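Local coordinates for fatty acid metabolism regulator protein (Bacillus subtilis, PDB 1VI0), which represses genes of fatty acid transport and beta-oxidation as a homodimer whose DNA binding is inhibited by long-chain fatty acyl-CoA, at residues 77-80 / 81-85; 85-88 / 89-92; 155-158 / 159-163; 177-180 / 181-184. All coordinates share one frame; numbering follows the deposited sequence. Where two conformers were deposited one is given.

Interaction 1 of 4, residues 77-80 / 81-85; sequences EKAT and AKEKL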
loop_
_atom_site.group_PDB
_atom_site.type_symbol
_atom_site.label_atom_id
_atom_site.label_comp_id
_atom_site.label_asym_id
_atom_site.label_seq_id
_atom_site.Cartn_x
_atom_site.Cartn_y
_atom_site.Cartn_z
ATOM N N GLU A 77 -7.931 25.076 -12.787
ATOM C CA GLU A 77 -7.365 26.390 -12.495
ATOM C C GLU A 77 -5.855 26.406 -12.701
ATOM O O GLU A 77 -5.305 27.289 -13.362
ATOM C CB GLU A 77 -7.721 26.810 -11.060
ATOM C CG GLU A 77 -9.224 26.787 -10.789
ATOM C CD GLU A 77 -9.627 27.619 -9.591
ATOM O OE1 GLU A 77 -9.581 27.098 -8.450
ATOM O OE2 GLU A 77 -10.013 28.800 -9.777
ATOM N N LYS A 78 -5.191 25.370 -12.233
ATOM C CA LYS A 78 -3.755 25.192 -12.276
ATOM C C LYS A 78 -3.175 25.106 -13.660
ATOM O O LYS A 78 -3.775 24.551 -14.583
ATOM C CB LYS A 78 -3.407 23.903 -11.466
ATOM C CG LYS A 78 -4.124 23.875 -10.117
ATOM C CD LYS A 78 -3.882 25.171 -9.368
ATOM C CE LYS A 78 -4.443 25.155 -7.964
ATOM N NZ LYS A 78 -4.394 26.528 -7.351
ATOM N N ALA A 79 -1.983 25.692 -13.866
ATOM C CA ALA A 79 -1.365 25.615 -15.157
ATOM C C ALA A 79 -0.507 24.359 -15.328
ATOM O O ALA A 79 -0.800 23.491 -16.155
ATOM C CB ALA A 79 -0.477 26.830 -15.429
ATOM N N THR A 80 0.493 24.205 -14.456
ATOM C CA THR A 80 1.503 23.197 -14.648
ATOM C C THR A 80 1.175 21.859 -13.998
ATOM O O THR A 80 0.335 21.759 -13.111
ATOM C CB THR A 80 2.890 23.706 -14.123
ATOM O OG1 THR A 80 2.787 23.727 -12.689
ATOM C CG2 THR A 80 3.122 25.143 -14.608
ATOM N N ALA A 81 1.873 20.841 -14.452
ATOM C CA ALA A 81 1.698 19.498 -13.872
ATOM C C ALA A 81 2.069 19.553 -12.389
ATOM O O ALA A 81 1.359 18.976 -11.571
ATOM C CB ALA A 81 2.556 18.520 -14.639
ATOM N N LYS A 82 3.150 20.294 -12.049
ATOM C CA LYS A 82 3.546 20.397 -10.629
ATOM C C LYS A 82 2.459 21.066 -9.813
ATOM O O LYS A 82 2.128 20.553 -8.748
ATOM C CB LYS A 82 4.889 21.114 -10.512
ATOM C CG LYS A 82 5.332 21.419 -9.067
ATOM C CD LYS A 82 6.727 22.089 -9.046
ATOM C CE LYS A 82 7.098 22.256 -7.556
ATOM N NZ LYS A 82 8.375 23.003 -7.435
ATOM N N GLU A 83 1.828 22.139 -10.302
ATOM C CA GLU A 83 0.713 22.787 -9.611
ATOM C C GLU A 83 -0.478 21.882 -9.423
ATOM O O GLU A 83 -1.108 21.769 -8.338
ATOM C CB GLU A 83 0.302 24.051 -10.428
ATOM C CG GLU A 83 1.290 25.172 -10.240
ATOM C CD GLU A 83 1.153 26.300 -11.271
ATOM O OE1 GLU A 83 0.574 26.115 -12.342
ATOM O OE2 GLU A 83 1.706 27.387 -10.960
ATOM N N LYS A 84 -0.832 21.116 -10.473
ATOM C CA LYS A 84 -1.916 20.128 -10.290
ATOM C C LYS A 84 -1.586 19.071 -9.262
ATOM O O LYS A 84 -2.444 18.730 -8.446
ATOM C CB LYS A 84 -2.250 19.501 -11.645
ATOM C CG LYS A 84 -2.748 20.550 -12.665
ATOM C CD LYS A 84 -2.918 19.824 -14.016
ATOM C CE LYS A 84 -3.041 20.791 -15.179
ATOM N NZ LYS A 84 -4.260 21.618 -15.113
ATOM N N LEU A 85 -0.370 18.521 -9.261
ATOM C CA LEU A 85 -0.008 17.474 -8.278
ATOM C C LEU A 85 0.013 18.040 -6.882
ATOM O O LEU A 85 -0.439 17.404 -5.935
ATOM C CB LEU A 85 1.382 16.955 -8.691
ATOM C CG LEU A 85 1.351 16.059 -9.942
ATOM C CD1 LEU A 85 2.768 15.541 -10.204
ATOM C CD2 LEU A 85 0.429 14.863 -9.645
#

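Interaction 2 of 4, residues 85-88 / 89-92; sequences LALV and ISKH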
loop_
_atom_site.group_PDB
_atom_site.type_symbol
_atom_site.label_atom_id
_atom_site.label_comp_id
_atom_site.label_asym_id
_atom_site.label_seq_id
_atom_site.Cartn_x
_atom_site.Cartn_y
_atom_site.Cartn_z
ATOM N N LEU A 85 -0.370 18.521 -9.261
ATOM C CA LEU A 85 -0.008 17.474 -8.278
ATOM C C LEU A 85 0.013 18.040 -6.882
ATOM O O LEU A 85 -0.439 17.404 -5.935
ATOM C CB LEU A 85 1.382 16.955 -8.691
ATOM C CG LEU A 85 1.351 16.059 -9.942
ATOM C CD1 LEU A 85 2.768 15.541 -10.204
ATOM C CD2 LEU A 85 0.429 14.863 -9.645
ATOM N N ALA A 86 0.456 19.328 -6.793
ATOM C CA ALA A 86 0.394 19.951 -5.461
ATOM C C ALA A 86 -1.010 19.956 -4.885
ATOM O O ALA A 86 -1.199 19.638 -3.671
ATOM C CB ALA A 86 0.966 21.354 -5.536
ATOM N N LEU A 87 -1.987 20.211 -5.688
ATOM C CA LEU A 87 -3.395 20.229 -5.310
ATOM C C LEU A 87 -3.865 18.820 -4.962
ATOM O O LEU A 87 -4.490 18.633 -3.888
ATOM C CB LEU A 87 -4.226 20.884 -6.392
ATOM C CG LEU A 87 -5.560 21.483 -5.876
ATOM C CD1 LEU A 87 -5.334 22.195 -4.546
ATOM C CD2 LEU A 87 -6.049 22.483 -6.915
ATOM N N VAL A 88 -3.539 17.859 -5.822
ATOM C CA VAL A 88 -3.896 16.483 -5.522
ATOM C C VAL A 88 -3.336 16.056 -4.177
ATOM O O VAL A 88 -4.120 15.509 -3.391
ATOM C CB VAL A 88 -3.340 15.495 -6.608
ATOM C CG1 VAL A 88 -3.622 14.102 -6.154
ATOM C CG2 VAL A 88 -4.102 15.801 -7.917
ATOM N N ILE A 89 -2.060 16.256 -3.914
ATOM C CA ILE A 89 -1.481 15.820 -2.639
ATOM C C ILE A 89 -2.168 16.483 -1.444
ATOM O O ILE A 89 -2.545 15.866 -0.457
ATOM C CB ILE A 89 0.031 15.988 -2.611
ATOM C CG1 ILE A 89 0.677 15.229 -3.826
ATOM C CG2 ILE A 89 0.646 15.559 -1.316
ATOM C CD1 ILE A 89 2.099 15.602 -4.046
ATOM N N SER A 90 -2.248 17.825 -1.532
ATOM C CA SER A 90 -2.837 18.538 -0.376
ATOM C C SER A 90 -4.298 18.185 -0.183
ATOM O O SER A 90 -4.715 17.964 0.971
ATOM C CB SER A 90 -2.596 20.031 -0.575
ATOM O OG SER A 90 -3.376 20.567 -1.592
ATOM N N LYS A 91 -5.064 17.953 -1.266
ATOM C CA LYS A 91 -6.453 17.594 -1.136
ATOM C C LYS A 91 -6.614 16.158 -0.603
ATOM O O LYS A 91 -7.487 15.963 0.263
ATOM C CB LYS A 91 -7.277 17.903 -2.363
ATOM C CG LYS A 91 -7.233 19.406 -2.708
ATOM C CD LYS A 91 -8.315 20.130 -1.915
ATOM C CE LYS A 91 -7.781 21.386 -1.247
ATOM N NZ LYS A 91 -6.918 21.053 -0.058
ATOM N N HIS A 92 -5.752 15.283 -1.038
ATOM C CA HIS A 92 -5.790 13.873 -0.544
ATOM C C HIS A 92 -5.529 13.866 0.971
ATOM O O HIS A 92 -6.276 13.322 1.788
ATOM C CB HIS A 92 -4.829 13.039 -1.336
ATOM C CG HIS A 92 -4.756 11.561 -1.081
ATOM N ND1 HIS A 92 -4.562 10.617 -2.082
ATOM C CD2 HIS A 92 -4.772 10.879 0.072
ATOM C CE1 HIS A 92 -4.438 9.418 -1.502
ATOM N NE2 HIS A 92 -4.592 9.548 -0.174
#

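Interaction 3 of 4, residues 155-158 / 159-163; sequences RQMI and FGTID. With DCC (dodecyl-coa), chain C.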
loop_
_atom_site.group_PDB
_atom_site.type_symbol
_atom_site.label_atom_id
_atom_site.label_comp_id
_atom_site.label_asym_id
_atom_site.label_seq_id
_atom_site.Cartn_x
_atom_site.Cartn_y
_atom_site.Cartn_z
ATOM N N ARG A 155 2.705 7.142 -12.405
ATOM C CA ARG A 155 1.458 7.107 -11.636
ATOM C C ARG A 155 1.555 6.238 -10.354
ATOM O O ARG A 155 1.000 6.574 -9.316
ATOM C CB ARG A 155 0.348 6.529 -12.512
ATOM C CG ARG A 155 -0.956 6.277 -11.768
ATOM C CD ARG A 155 -1.496 4.892 -12.209
ATOM N NE ARG A 155 -1.721 4.954 -13.689
ATOM C CZ ARG A 155 -1.960 3.869 -14.409
ATOM N NH1 ARG A 155 -2.007 2.668 -13.829
ATOM N NH2 ARG A 155 -2.167 3.965 -15.708
ATOM N N GLN A 156 2.179 5.085 -10.502
ATOM C CA GLN A 156 2.339 4.133 -9.350
ATOM C C GLN A 156 3.247 4.803 -8.330
ATOM O O GLN A 156 2.995 4.648 -7.117
ATOM C CB GLN A 156 2.885 2.841 -9.956
ATOM C CG GLN A 156 1.686 2.160 -10.673
ATOM C CD GLN A 156 2.147 1.107 -11.677
ATOM O OE1 GLN A 156 3.184 0.456 -11.578
ATOM N NE2 GLN A 156 1.227 0.800 -12.613
HETATM N N MSE A 157 4.296 5.441 -8.770
HETATM C CA MSE A 157 5.180 6.168 -7.813
HETATM C C MSE A 157 4.382 7.252 -7.122
HETATM O O MSE A 157 4.450 7.378 -5.837
HETATM C CB MSE A 157 6.391 6.736 -8.519
HETATM C CG MSE A 157 7.350 7.506 -7.658
HETATM SE SE MSE A 157 8.974 8.311 -8.198
HETATM C CE MSE A 157 8.420 9.681 -9.416
ATOM N N ILE A 158 3.637 8.079 -7.827
ATOM C CA ILE A 158 2.913 9.189 -7.203
ATOM C C ILE A 158 1.902 8.715 -6.210
ATOM O O ILE A 158 1.844 9.070 -5.029
ATOM C CB ILE A 158 2.254 10.122 -8.265
ATOM C CG1 ILE A 158 3.385 10.742 -9.090
ATOM C CG2 ILE A 158 1.364 11.123 -7.603
ATOM C CD1 ILE A 158 2.864 11.468 -10.320
ATOM N N PHE A 159 1.042 7.776 -6.684
ATOM C CA PHE A 159 0.022 7.263 -5.785
ATOM C C PHE A 159 0.633 6.436 -4.647
ATOM O O PHE A 159 0.202 6.719 -3.506
ATOM C CB PHE A 159 -0.997 6.421 -6.570
ATOM C CG PHE A 159 -2.031 5.831 -5.686
ATOM C CD1 PHE A 159 -3.041 6.568 -5.133
ATOM C CD2 PHE A 159 -1.886 4.474 -5.284
ATOM C CE1 PHE A 159 -3.984 6.003 -4.288
ATOM C CE2 PHE A 159 -2.820 3.921 -4.437
ATOM C CZ PHE A 159 -3.838 4.677 -3.911
ATOM N N GLY A 160 1.674 5.650 -4.893
ATOM C CA GLY A 160 2.226 4.807 -3.764
ATOM C C GLY A 160 2.902 5.728 -2.728
ATOM O O GLY A 160 2.770 5.397 -1.540
ATOM N N THR A 161 3.538 6.791 -3.172
ATOM C CA THR A 161 4.215 7.741 -2.248
ATOM C C THR A 161 3.171 8.464 -1.406
ATOM O O THR A 161 3.210 8.447 -0.174
ATOM C CB THR A 161 5.051 8.726 -3.068
ATOM O OG1 THR A 161 6.147 8.016 -3.676
ATOM C CG2 THR A 161 5.583 9.881 -2.216
ATOM N N ILE A 162 2.094 8.970 -2.007
ATOM C CA ILE A 162 1.024 9.616 -1.315
ATOM C C ILE A 162 0.378 8.709 -0.264
ATOM O O ILE A 162 0.283 8.909 0.967
ATOM C CB ILE A 162 -0.055 10.160 -2.273
ATOM C CG1 ILE A 162 0.530 11.250 -3.207
ATOM C CG2 ILE A 162 -1.199 10.756 -1.452
ATOM C CD1 ILE A 162 -0.457 11.681 -4.326
ATOM N N ASP A 163 0.059 7.474 -0.770
ATOM C CA ASP A 163 -0.608 6.485 0.003
ATOM C C ASP A 163 0.243 5.947 1.161
ATOM O O ASP A 163 -0.293 5.920 2.314
ATOM C CB ASP A 163 -1.004 5.290 -0.907
ATOM C CG ASP A 163 -1.840 4.278 -0.170
ATOM O OD1 ASP A 163 -2.940 4.671 0.351
ATOM O OD2 ASP A 163 -1.536 3.054 -0.226
HETATM C C2 DCC C . 4.045 -2.443 -17.370
HETATM C C4 DCC C . 1.960 -2.411 -16.534
HETATM C C5 DCC C . 2.302 -1.580 -15.492
HETATM C C6 DCC C . 3.669 -1.229 -15.434
HETATM C C8 DCC C . 0.228 -1.946 -15.297
HETATM C C10 DCC C . -10.036 8.626 -1.561
HETATM C C11 DCC C . -11.078 8.996 -0.491
HETATM C C12 DCC C . -12.309 8.094 -0.496
HETATM N N9 DCC C . 0.626 -2.666 -16.397
HETATM N N7 DCC C . 1.204 -1.308 -14.701
HETATM N N3 DCC C . 2.775 -2.859 -17.512
HETATM N N1 DCC C . 4.518 -1.622 -16.408
HETATM N N6 DCC C . 4.134 -0.463 -14.446
HETATM C "C1'" DCC C . -0.215 -3.425 -17.393
HETATM C "C2'" DCC C . -1.308 -4.306 -16.749
HETATM O "O2'" DCC C . -0.752 -5.647 -16.680
HETATM C "C3'" DCC C . -2.394 -4.306 -17.875
HETATM O "O3'" DCC C . -1.879 -5.106 -18.997
HETATM C "C4'" DCC C . -2.305 -2.790 -18.312
HETATM O "O4'" DCC C . -0.956 -2.394 -18.065
HETATM C "C5'" DCC C . -3.348 -1.959 -17.600
HETATM O "O5'" DCC C . -3.347 -2.141 -16.155
HETATM P P1 DCC C . -3.383 -0.927 -15.126
HETATM O O11 DCC C . -3.414 -1.470 -13.785
HETATM O O12 DCC C . -2.243 0.069 -15.514
HETATM O O6 DCC C . -4.672 -0.139 -15.484
HETATM P P2 DCC C . -5.972 -0.828 -15.106
HETATM O O21 DCC C . -7.025 0.250 -15.206
HETATM O O22 DCC C . -6.109 -2.071 -15.875
HETATM O O7 DCC C . -5.946 -1.242 -13.537
HETATM C CPA DCC C . -6.309 -0.183 -12.542
HETATM C CPB DCC C . -6.212 -0.771 -11.104
HETATM C CP8 DCC C . -4.911 -1.582 -10.961
HETATM C CP7 DCC C . -7.392 -1.720 -10.937
HETATM C CP9 DCC C . -6.386 0.259 -10.046
HETATM O OP3 DCC C . -3.801 -0.859 -11.381
HETATM C CP6 DCC C . -4.689 -2.117 -9.561
HETATM O OP2 DCC C . -5.468 -2.935 -9.089
HETATM N NP2 DCC C . -3.623 -1.645 -8.977
HETATM C CP5 DCC C . -3.278 -2.049 -7.551
HETATM C CP4 DCC C . -3.808 -0.849 -6.673
HETATM C CP3 DCC C . -3.738 -1.218 -5.180
HETATM O OP1 DCC C . -4.354 -2.197 -4.760
HETATM N NP1 DCC C . -2.973 -0.470 -4.455
HETATM C CP2 DCC C . -2.718 -0.639 -3.008
HETATM C CP1 DCC C . -3.338 0.587 -2.407
HETATM S S DCC C . -5.016 1.017 -2.922
HETATM P P3 DCC C . -2.671 -6.165 -19.911
HETATM O O31 DCC C . -3.583 -6.917 -19.049
HETATM O O32 DCC C . -3.408 -5.439 -20.957
HETATM O O33 DCC C . -1.547 -6.989 -20.479
HETATM C CA1 DCC C . -5.987 -0.022 -1.801
HETATM C CA2 DCC C . -7.462 0.468 -1.653
HETATM O OA1 DCC C . -5.505 -0.948 -1.189
HETATM C CA3 DCC C . -7.596 1.644 -0.668
HETATM C CA4 DCC C . -8.188 2.919 -1.143
HETATM C CA5 DCC C . -7.193 4.031 -1.382
HETATM C CA6 DCC C . -7.693 5.416 -1.014
HETATM C CA7 DCC C . -7.976 6.341 -2.177
HETATM C CA8 DCC C . -7.703 7.793 -2.015
HETATM C CA9 DCC C . -8.595 8.554 -1.030
#

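Interaction 4 of 4, residues 177-180 / 181-184; sequences DLVA and LSNS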
loop_
_atom_site.group_PDB
_atom_site.type_symbol
_atom_site.label_atom_id
_atom_site.label_comp_id
_atom_site.label_asym_id
_atom_site.label_seq_id
_atom_site.Cartn_x
_atom_site.Cartn_y
_atom_site.Cartn_z
ATOM N N ASP A 177 0.854 16.384 11.930
ATOM C CA ASP A 177 0.200 17.175 10.937
ATOM C C ASP A 177 0.500 16.715 9.501
ATOM O O ASP A 177 1.294 17.291 8.756
ATOM C CB ASP A 177 0.630 18.662 11.090
ATOM C CG ASP A 177 -0.198 19.594 10.299
ATOM O OD1 ASP A 177 -0.954 19.232 9.351
ATOM O OD2 ASP A 177 -0.036 20.841 10.538
ATOM N N LEU A 178 -0.270 15.696 9.063
ATOM C CA LEU A 178 -0.071 15.172 7.691
ATOM C C LEU A 178 -0.067 16.248 6.630
ATOM O O LEU A 178 0.766 16.268 5.720
ATOM C CB LEU A 178 -1.235 14.162 7.432
ATOM C CG LEU A 178 -1.216 13.547 6.015
ATOM C CD1 LEU A 178 0.010 12.719 5.831
ATOM C CD2 LEU A 178 -2.496 12.704 5.846
ATOM N N VAL A 179 -1.064 17.115 6.657
ATOM C CA VAL A 179 -1.302 18.132 5.638
ATOM C C VAL A 179 -0.088 19.016 5.392
ATOM O O VAL A 179 0.262 19.375 4.289
ATOM C CB VAL A 179 -2.541 18.944 5.957
ATOM C CG1 VAL A 179 -2.717 20.148 5.040
ATOM C CG2 VAL A 179 -3.779 17.997 5.790
ATOM N N ALA A 180 0.599 19.319 6.500
ATOM C CA ALA A 180 1.830 20.168 6.472
ATOM C C ALA A 180 2.964 19.545 5.713
ATOM O O ALA A 180 4.035 20.156 5.442
ATOM C CB ALA A 180 2.190 20.504 7.918
ATOM N N LEU A 181 2.894 18.218 5.442
ATOM C CA LEU A 181 3.942 17.542 4.702
ATOM C C LEU A 181 3.692 17.589 3.177
ATOM O O LEU A 181 4.599 17.119 2.449
ATOM C CB LEU A 181 4.062 16.079 5.118
ATOM C CG LEU A 181 4.219 15.727 6.573
ATOM C CD1 LEU A 181 4.254 14.250 6.891
ATOM C CD2 LEU A 181 5.522 16.390 7.070
ATOM N N SER A 182 2.544 18.075 2.769
ATOM C CA SER A 182 2.198 18.148 1.341
ATOM C C SER A 182 3.291 18.615 0.441
ATOM O O SER A 182 3.676 18.000 -0.602
ATOM C CB SER A 182 0.942 19.054 1.139
ATOM O OG SER A 182 -0.161 18.474 1.784
ATOM N N ASN A 183 3.833 19.857 0.717
ATOM C CA ASN A 183 4.831 20.383 -0.205
ATOM C C ASN A 183 6.093 19.570 -0.285
ATOM O O ASN A 183 6.712 19.438 -1.346
ATOM C CB ASN A 183 5.183 21.837 0.193
ATOM C CG ASN A 183 6.005 22.562 -0.836
ATOM O OD1 ASN A 183 5.440 22.914 -1.904
ATOM N ND2 ASN A 183 7.258 22.847 -0.583
ATOM N N SER A 184 6.579 18.972 0.831
ATOM C CA SER A 184 7.805 18.242 0.825
ATOM C C SER A 184 7.660 16.905 0.063
ATOM O O SER A 184 8.547 16.539 -0.676
ATOM C CB SER A 184 8.346 17.969 2.236
ATOM O OG SER A 184 8.671 19.281 2.766
HETATM O O HOH W 1 5.825 20.133 3.262
#

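Interaction 1 of 4, residues 77-80 / 81-85
Thr-80 and Glu-83 exchange side chain for backbone at the start of helix 81-97. The hydroxyl of Thr-80 accepts the amide hydrogen of Glu-83 (N to OG1 3.0 Å), while Glu-83 OE1 accepts from Thr-80 N at 2.9 Å in a nearly straight bond of 171°. This reciprocal pair is a capping box. OE1 is approached on its anti side, somewhat out of the carboxylate plane, and also takes a weak bond from Ala-79 N at 3.0 Å. With OG1 between the backbone N and the carbonyl carbon (chi1 71°), the threonine hydroxyl is turned toward the first turn of the helix.

Next to Glu-83, Lys-84 reaches back along the incoming loop. Its CG packs on Lys-78 CB at 3.6 Å, and a bend at chi4 of -65° lets NZ donate to Lys-78 O at 3.0 Å, from above the carbonyl plane. The ammonium also bonds to Ile-75 O, so it ties the end of helix 52-75 to the new helix; a leucine in its place would probably leave both carbonyls without this donor. Farther out, Glu-144 accepts from the amides of Ala-81 and Lys-82. Acidic side chains thus meet the amides at and just before the helix start, where a negative charge is likely to be favoured by the helix dipole.

Interaction 2 of 4, residues 85-88 / 89-92
Ile-89 lies over the carbonyl of Leu-85, with CG1 3.2 Å from Leu-85 O, on the tightly packed side of this helical turn. Its own amide donates to the same oxygen at 2.8 Å, almost in line with the carbonyl. The placement follows from CG1 standing anti to the carbonyl carbon (chi1 -55°), which lays the longer branch back along the preceding turn. Val-88 and His-92 continue this buried flank: His-92 N bonds to Val-88 O at 2.9 Å, and His-92 CB sits 3.3 Å from that oxygen, while the imidazole leads away to Tyr-128, whose hydroxyl is hydrogen-bonded to ND1, and to the bound dodecyl-CoA. Branched apolar residues suit this side, because helix 81-97 packs here against helices 115-141 and 151-171 in the all-helical ligand-binding domain of a TetR-family repressor, and His-92 belongs to the ligand pocket itself.

The other flank is more open and more mixed in character. Leu-87 and Lys-91 run side by side, pointing the same way, with Leu-87 CD1 3.8 Å from Lys-91 CG; the lysine thus contributes its aliphatic stem to the leucine, and its chain then bends repeatedly. Both touch Asp-74 of helix 52-75. Ser-90, small enough to face Ser-182 of helix 182-191, has OG 3.2 Å from both Ala-86 O and Leu-87 O.

Interaction 3 of 4, residues 155-158 / 159-163
Phe-159 donates its amide to Arg-155 O (2.9 Å), and its CB sits close to that same oxygen. The ring stands with CG anti to the backbone N (chi1 178°) and presents its edge to dodecyl-CoA: CE2 lies 3.9 Å from CP1 of the ligand, and CZ approaches the thioester sulfur. Gly-160 is bonded to Gln-156 O. Thr-161 N donates to Met-157 O (2.9 Å), and the selenomethionine and threonine side chains lie alongside each other where the second subunit packs. Ile-162 and Ile-158 also point the same way, CD1 of Ile-162 touching CG2 of Ile-158 at 3.8 Å, an apolar pair facing helix 81-97. Asp-163, held by Arg-111 and Gln-107, sets its CB over one face of the phenylalanine ring, toward the rim.

One turn earlier the helix grips the nucleotide part of the ligand. Arg-155 NH1 meets phosphate oxygen O12 at 3.1 Å in the guanidinium plane, nearly straight at 171°, while Asp-133 forms a salt bridge with NE. Gln-156 reads the adenine through two bonds, NE2 giving to N7 (3.0 Å) and OE1 accepting from N6 (3.2 Å). These three side chains meet successive parts of the ligand: an amide for the base, a positive charge for the phosphate, and an aromatic edge beside the thioester. Glu-164, Asn-172 and Lys-175 of the second subunit add further bonds, so the site spans the dimer.

Interaction 4 of 4, residues 177-180 / 181-184
The side chain of Ser-182, with OG anti to the carbonyl carbon (chi1 -63°), folds back to Val-179, and OG donates to Val-179 O at 2.7 Å. That bond lies in the carbonyl plane, on a lone pair, whereas the amide of Ser-182 reaches the same oxygen at 3.0 Å from above the plane. Two donors of one residue therefore grip a single carbonyl from different directions. An alanine here lacks the hydroxyl, and Val-179 O would probably lose its in-plane donor, with a small gap opened against Ser-90 of helix 81-97.

Leu-181 closes the preceding step, its N donating to Leu-178 O at 2.9 Å while CB and CG cover that oxygen. Its side chain suits the dimer surface, packing on Leu-153 of the second subunit, and Leu-178 is buried against helices 81-97 and 151-171. Just before, Asp-177 OD1 accepts from Ala-180 N at 3.2 Å, approached from well above the carboxylate plane. A water takes the hydrogen of Ser-184 N and donates to Ala-180 O, 2.8 Å in each case. The i+3 to i bonds mark a 3-10 turn; here it is preceded by an Asx motif at Asp-177 and leads into helix 182-191.

Overall arrangement
Interactions 1 and 4 are surface contacts at helix starts, whereas interaction 2 is partly buried and interaction 3 wholly so. Interactions 1 and 2 share Leu-85 and helix 81-97, so the capped beginning of that helix runs directly into its packed middle. Interaction 3 lies across from it: Ile-89 and Leu-85 touch Ile-162 and Ile-158, while Ser-182 of interaction 4 rests on Ser-90. The chemistry follows the position. Acidic and hydroxyl groups serve backbone amides and carbonyls at the ends, aliphatic contacts join the helix middles, and in interaction 3 Arg-155 and Gln-156 give their polar ends to the ligand. All four reach the second subunit, interaction 2 only through Leu-85.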